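Local coordinates for DHHA1 domain protein (Clostridium perfringens, PDB 3KEW) that binds a zinc ion and probably hydrolyses mischarged tRNA, as do related alanyl-tRNA synthetase editing domains, at residues A[126-131]-A[221-226]; A[36-41]-A[84-89]. All coordinates share one frame; numbering follows the deposited sequence.

Contact 1. Residues A[126-131]-A[221-226]; sequences STVDIV and TRIEYV
Two neighbouring strands pair antiparallel here, joining Ser126 to Ile130 with Tyr225 to Thr221. They are the central pair of the four-stranded sheet, with strand 116-121 beyond one and strand 209-217 beyond the other. Backbone hydrogen bonds tie Ser126 to Tyr225, Val128 to Ile223 and Ile130 to Thr221; Ile223 N to Val128 O measures 2.8 Å.

Asp129 and Arg222 form a non-hydrogen-bonded pair, and their side chains lie side by side on one face. Arg222 grips the carboxylate side-on: NE meets OD1 of Asp129 at 2.8 Å, and NH2 meets OD2 of Asp129 at 2.6 Å. Both oxygens are met on the syn side, with the two flat groups 19° from coplanar. The bend at chi3 (-66°) places the Arg222 NE beside OD1. On the same face, Thr127 CG2 touches Glu224 CG at 3.7 Å.

The other face turns toward helix 88-112. Ile130 CG1 meets Ile223 CD1 at 3.8 Å, and Val128 CG1 lies against Ile223 CB. Ser126 CB sits over one face of the Tyr225 ring, displaced toward the rim and 3.5 Å from CZ of that ring. Tyr225 OH hydrogen-bonds Gln97 O on the helix. A water accepts from Ser126 OG at 2.6 Å and donates to Tyr225 O.

The chemistry thus divides by face. A two-bond salt bridge probably offsets the charge of buried Asp129 and would keep it ionised. The other face is largely apolar, with Ser126, Thr221 and the helix-bound Tyr225 hydroxyl as polar exceptions.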
loop_
_atom_site.group_PDB
_atom_site.type_symbol
_atom_site.label_atom_id
_atom_site.label_comp_id
_atom_site.label_asym_id
_atom_site.label_seq_id
_atom_site.Cartn_x
_atom_site.Cartn_y
_atom_site.Cartn_z
ATOM N N SER A 126 -10.470 -2.796 7.643
ATOM C CA SER A 126 -10.013 -3.464 6.435
ATOM C C SER A 126 -10.508 -4.895 6.467
ATOM O O SER A 126 -10.684 -5.453 7.553
ATOM C CB SER A 126 -8.485 -3.466 6.344
ATOM O OG SER A 126 -7.938 -2.171 6.487
ATOM N N THR A 127 -10.741 -5.479 5.291
ATOM C CA THR A 127 -11.122 -6.884 5.186
ATOM C C THR A 127 -10.211 -7.685 4.251
ATOM O O THR A 127 -9.526 -7.135 3.375
ATOM C CB THR A 127 -12.609 -7.099 4.775
ATOM O OG1 THR A 127 -12.863 -6.482 3.506
ATOM C CG2 THR A 127 -13.564 -6.509 5.801
ATOM N N VAL A 128 -10.199 -8.987 4.481
ATOM C CA VAL A 128 -9.589 -9.975 3.593
ATOM C C VAL A 128 -10.588 -11.152 3.499
ATOM O O VAL A 128 -11.195 -11.536 4.510
ATOM C CB VAL A 128 -8.152 -10.388 4.074
ATOM C CG1 VAL A 128 -8.153 -11.138 5.446
ATOM C CG2 VAL A 128 -7.426 -11.218 3.018
ATOM N N ASP A 129 -10.798 -11.680 2.291
ATOM C CA ASP A 129 -11.714 -12.806 2.057
ATOM C C ASP A 129 -10.911 -14.075 1.833
ATOM O O ASP A 129 -10.068 -14.118 0.947
ATOM C CB ASP A 129 -12.593 -12.574 0.823
ATOM C CG ASP A 129 -13.601 -11.440 1.004
ATOM O OD1 ASP A 129 -13.650 -10.809 2.078
ATOM O OD2 ASP A 129 -14.354 -11.177 0.047
ATOM N N ILE A 130 -11.182 -15.105 2.629
ATOM C CA ILE A 130 -10.499 -16.389 2.491
ATOM C C ILE A 130 -11.507 -17.402 1.959
ATOM O O ILE A 130 -12.637 -17.445 2.426
ATOM C CB ILE A 130 -9.914 -16.871 3.847
ATOM C CG1 ILE A 130 -9.096 -15.758 4.531
ATOM C CG2 ILE A 130 -9.077 -18.129 3.675
ATOM C CD1 ILE A 130 -7.823 -15.325 3.800
ATOM N N VAL A 131 -11.097 -18.208 0.984
ATOM C CA VAL A 131 -11.997 -19.173 0.362
ATOM C C VAL A 131 -12.343 -20.309 1.333
ATOM O O VAL A 131 -11.455 -20.957 1.894
ATOM C CB VAL A 131 -11.412 -19.764 -0.951
ATOM C CG1 VAL A 131 -12.469 -20.575 -1.674
ATOM C CG2 VAL A 131 -10.880 -18.671 -1.865
ATOM N N THR A 221 -14.909 -16.591 3.747
ATOM C CA THR A 221 -14.982 -15.971 5.070
ATOM C C THR A 221 -14.377 -14.574 4.980
ATOM O O THR A 221 -13.185 -14.431 4.715
ATOM C CB THR A 221 -14.242 -16.803 6.155
ATOM O OG1 THR A 221 -14.718 -18.156 6.139
ATOM C CG2 THR A 221 -14.476 -16.211 7.536
ATOM N N ARG A 222 -15.215 -13.557 5.161
ATOM C CA ARG A 222 -14.772 -12.170 5.196
ATOM C C ARG A 222 -14.273 -11.809 6.595
ATOM O O ARG A 222 -15.053 -11.766 7.547
ATOM C CB ARG A 222 -15.911 -11.243 4.779
ATOM C CG ARG A 222 -15.573 -9.754 4.833
ATOM C CD ARG A 222 -16.395 -8.991 3.822
ATOM N NE ARG A 222 -16.032 -9.372 2.458
ATOM C CZ ARG A 222 -16.640 -8.922 1.366
ATOM N NH1 ARG A 222 -17.649 -8.069 1.467
ATOM N NH2 ARG A 222 -16.236 -9.323 0.169
ATOM N N ILE A 223 -12.974 -11.541 6.696
ATOM C CA ILE A 223 -12.291 -11.303 7.966
ATOM C C ILE A 223 -11.944 -9.819 8.150
ATOM O O ILE A 223 -11.222 -9.265 7.334
ATOM C CB ILE A 223 -10.997 -12.160 8.026
ATOM C CG1 ILE A 223 -11.346 -13.651 7.936
ATOM C CG2 ILE A 223 -10.194 -11.861 9.280
ATOM C CD1 ILE A 223 -10.154 -14.558 7.961
ATOM N N GLU A 224 -12.472 -9.180 9.197
ATOM C CA GLU A 224 -12.094 -7.801 9.557
ATOM C C GLU A 224 -10.826 -7.758 10.407
ATOM O O GLU A 224 -10.730 -8.460 11.417
ATOM C CB GLU A 224 -13.222 -7.095 10.326
ATOM C CG GLU A 224 -14.271 -6.453 9.463
ATOM C CD GLU A 224 -15.412 -5.842 10.259
ATOM O OE1 GLU A 224 -16.579 -6.123 9.910
ATOM O OE2 GLU A 224 -15.152 -5.090 11.228
ATOM N N TYR A 225 -9.861 -6.922 10.022
ATOM C CA TYR A 225 -8.607 -6.811 10.779
ATOM C C TYR A 225 -8.130 -5.370 10.964
ATOM O O TYR A 225 -8.534 -4.460 10.231
ATOM C CB TYR A 225 -7.487 -7.667 10.143
ATOM C CG TYR A 225 -6.954 -7.069 8.860
ATOM C CD1 TYR A 225 -7.522 -7.406 7.626
ATOM C CD2 TYR A 225 -5.900 -6.139 8.877
ATOM C CE1 TYR A 225 -7.055 -6.841 6.456
ATOM C CE2 TYR A 225 -5.428 -5.566 7.705
ATOM C CZ TYR A 225 -6.009 -5.926 6.505
ATOM O OH TYR A 225 -5.557 -5.363 5.350
ATOM N N VAL A 226 -7.238 -5.192 11.937
ATOM C CA VAL A 226 -6.520 -3.934 12.172
ATOM C C VAL A 226 -5.042 -4.226 12.399
ATOM O O VAL A 226 -4.688 -5.200 13.057
ATOM C CB VAL A 226 -7.089 -3.133 13.385
ATOM C CG1 VAL A 226 -8.329 -2.345 12.984
ATOM C CG2 VAL A 226 -7.416 -4.057 14.553
HETATM O O HOH W 1 -7.542 -1.848 9.080
#

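Contact 2. Residues A[36-41]-A[84-89]; sequences QTAFFP and CELDWE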
loop_
_atom_site.group_PDB
_atom_site.type_symbol
_atom_site.label_atom_id
_atom_site.label_comp_id
_atom_site.label_asym_id
_atom_site.label_seq_id
_atom_site.Cartn_x
_atom_site.Cartn_y
_atom_site.Cartn_z
ATOM N N GLN A 36 9.510 15.717 -9.315
ATOM C CA GLN A 36 9.610 14.475 -8.541
ATOM C C GLN A 36 8.582 14.508 -7.420
ATOM O O GLN A 36 8.334 15.560 -6.833
ATOM C CB GLN A 36 11.029 14.280 -7.980
ATOM C CG GLN A 36 11.501 15.282 -6.926
ATOM C CD GLN A 36 12.969 15.108 -6.573
ATOM O OE1 GLN A 36 13.584 14.087 -6.884
ATOM N NE2 GLN A 36 13.538 16.114 -5.928
ATOM N N THR A 37 7.968 13.367 -7.133
ATOM C CA THR A 37 6.980 13.329 -6.057
ATOM C C THR A 37 7.053 12.065 -5.197
ATOM O O THR A 37 7.330 10.967 -5.687
ATOM C CB THR A 37 5.536 13.630 -6.566
ATOM O OG1 THR A 37 4.665 13.847 -5.449
ATOM C CG2 THR A 37 4.993 12.508 -7.454
ATOM N N ALA A 38 6.834 12.253 -3.904
ATOM C CA ALA A 38 6.673 11.149 -2.966
ATOM C C ALA A 38 5.198 10.978 -2.587
ATOM O O ALA A 38 4.872 10.169 -1.724
ATOM C CB ALA A 38 7.535 11.381 -1.711
ATOM N N PHE A 39 4.312 11.750 -3.224
ATOM C CA PHE A 39 2.867 11.609 -3.009
ATOM C C PHE A 39 2.347 10.430 -3.830
ATOM O O PHE A 39 2.375 10.465 -5.068
ATOM C CB PHE A 39 2.102 12.900 -3.366
ATOM C CG PHE A 39 2.354 14.058 -2.415
ATOM C CD1 PHE A 39 1.498 14.294 -1.339
ATOM C CD2 PHE A 39 3.435 14.915 -2.602
ATOM C CE1 PHE A 39 1.733 15.342 -0.444
ATOM C CE2 PHE A 39 3.671 15.982 -1.724
ATOM C CZ PHE A 39 2.820 16.191 -0.637
ATOM N N PHE A 40 1.901 9.380 -3.133
ATOM C CA PHE A 40 1.270 8.208 -3.755
ATOM C C PHE A 40 -0.108 8.651 -4.236
ATOM O O PHE A 40 -0.843 9.289 -3.464
ATOM C CB PHE A 40 1.144 7.083 -2.715
ATOM C CG PHE A 40 0.747 5.732 -3.277
ATOM C CD1 PHE A 40 -0.266 4.985 -2.666
ATOM C CD2 PHE A 40 1.401 5.188 -4.381
ATOM C CE1 PHE A 40 -0.627 3.722 -3.154
ATOM C CE2 PHE A 40 1.047 3.933 -4.881
ATOM C CZ PHE A 40 0.033 3.190 -4.259
ATOM N N PRO A 41 -0.436 8.389 -5.521
ATOM C CA PRO A 41 -1.782 8.672 -6.057
ATOM C C PRO A 41 -2.865 7.640 -5.673
ATOM O O PRO A 41 -4.068 7.923 -5.806
ATOM C CB PRO A 41 -1.558 8.667 -7.577
ATOM C CG PRO A 41 -0.398 7.743 -7.786
ATOM C CD PRO A 41 0.468 7.853 -6.558
ATOM N N CYS A 84 8.196 20.108 0.319
ATOM C CA CYS A 84 7.013 19.260 0.212
ATOM C C CYS A 84 7.040 18.169 1.270
ATOM O O CYS A 84 8.028 17.435 1.378
ATOM C CB CYS A 84 6.936 18.625 -1.169
ATOM S SG CYS A 84 7.093 19.761 -2.555
ATOM N N GLU A 85 5.957 18.054 2.039
ATOM C CA GLU A 85 5.884 17.046 3.095
ATOM C C GLU A 85 4.578 16.258 3.126
ATOM O O GLU A 85 3.486 16.822 3.014
ATOM C CB GLU A 85 6.212 17.638 4.472
ATOM C CG GLU A 85 5.805 19.081 4.682
ATOM C CD GLU A 85 6.596 19.750 5.796
ATOM O OE1 GLU A 85 7.845 19.704 5.754
ATOM O OE2 GLU A 85 5.971 20.330 6.709
ATOM N N LEU A 86 4.712 14.943 3.268
ATOM C CA LEU A 86 3.563 14.050 3.342
ATOM C C LEU A 86 2.906 14.146 4.712
ATOM O O LEU A 86 3.561 14.439 5.717
ATOM C CB LEU A 86 3.977 12.594 3.076
ATOM C CG LEU A 86 4.692 12.175 1.786
ATOM C CD1 LEU A 86 5.005 10.683 1.788
ATOM C CD2 LEU A 86 3.903 12.504 0.564
ATOM N N ASP A 87 1.596 13.921 4.738
ATOM C CA ASP A 87 0.894 13.529 5.955
ATOM C C ASP A 87 1.368 12.094 6.186
ATOM O O ASP A 87 0.881 11.162 5.551
ATOM C CB ASP A 87 -0.618 13.585 5.688
ATOM C CG ASP A 87 -1.478 13.267 6.917
ATOM O OD1 ASP A 87 -0.980 12.806 7.970
ATOM O OD2 ASP A 87 -2.702 13.479 6.799
ATOM N N TRP A 88 2.360 11.937 7.061
ATOM C CA TRP A 88 2.996 10.635 7.271
ATOM C C TRP A 88 2.116 9.632 8.030
ATOM O O TRP A 88 2.218 8.428 7.812
ATOM C CB TRP A 88 4.377 10.754 7.938
ATOM C CG TRP A 88 5.045 9.396 8.023
ATOM C CD1 TRP A 88 5.263 8.653 9.147
ATOM C CD2 TRP A 88 5.499 8.600 6.921
ATOM N NE1 TRP A 88 5.846 7.451 8.813
ATOM C CE2 TRP A 88 6.005 7.397 7.455
ATOM C CE3 TRP A 88 5.543 8.792 5.530
ATOM C CZ2 TRP A 88 6.539 6.395 6.650
ATOM C CZ3 TRP A 88 6.083 7.798 4.739
ATOM C CH2 TRP A 88 6.575 6.624 5.296
ATOM N N GLU A 89 1.262 10.134 8.917
ATOM C CA GLU A 89 0.348 9.285 9.673
ATOM C C GLU A 89 -0.619 8.544 8.746
ATOM O O GLU A 89 -0.798 7.335 8.876
ATOM C CB GLU A 89 -0.396 10.102 10.742
ATOM C CG GLU A 89 0.206 9.995 12.151
ATOM C CD GLU A 89 1.699 10.330 12.217
ATOM O OE1 GLU A 89 2.055 11.526 12.128
ATOM O OE2 GLU A 89 2.517 9.394 12.378
#
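Phe39, at the end of an ST turn, and Ala38 pack against Leu86 at the end of barrel strand 82-86. The turn follows strand 36-37: Phe39 N donates to Thr37 OG1 at 3.1 Å, and that oxygen also lies at the edge of the Phe39 ring, in its plane. Thr37 OG1 also hydrogen-bonds His70 NE2, and the His70 ring meets that of Phe39 with planes at about 85°.

Leu86 CD2 sits over the centre of one ring face in a CH-pi contact. It stands 3.6 Å from the centroid of the Phe39 ring, 14° off the normal. The side chains of Phe39 and Leu86 run past one another in opposite senses. Phe39 CG is anti to its own carbonyl carbon (chi1 -69°), and the ring extends from there to the last residues of strand 82-86. Cys84 CB comes to the ring edge, 4.2 Å from Phe39 CE2. Glu85 O approaches CZ of Phe39 at 3.8 Å.

The other partner of Leu86 is Ala38. Leu86 CD2 lies 3.4 Å from Ala38 O, while CD1 of Leu86 is 4.4 Å from Ala38 CB. No hydrogen bond joins the two segments; the contact is van der Waals packing.

Around it, Phe39 also packs on strands 56-64 and 51-53. Phe16 of strand 15-26 touches both Ala38 and Cys84. Just past Leu86, Asp87 takes the N-cap position of helix 88-112, so the contact lies where the barrel gives way to that long helix.

Both segments of contact 2 precede those of contact 1 in the chain. Their centres are 28 Å apart, on opposite sides of the chain's centre, and their nearest atoms are about 12 Å apart. They share no sheet: contact 2 joins barrel strand 82-86 to the turn after strand 36-37, which pairs with 4-5 outside the barrel, and contact 1 lies in the four-stranded sheet. Helix 88-112 links them. It starts within 84-89, and further on it packs against one face of the sheet of contact 1. The same helix carries His98 and His102, which bind zinc together with Cys195. One helix thus runs from the barrel to the metal site and the sheet, an arrangement consistent with an alanyl-tRNA synthetase-like editing protein.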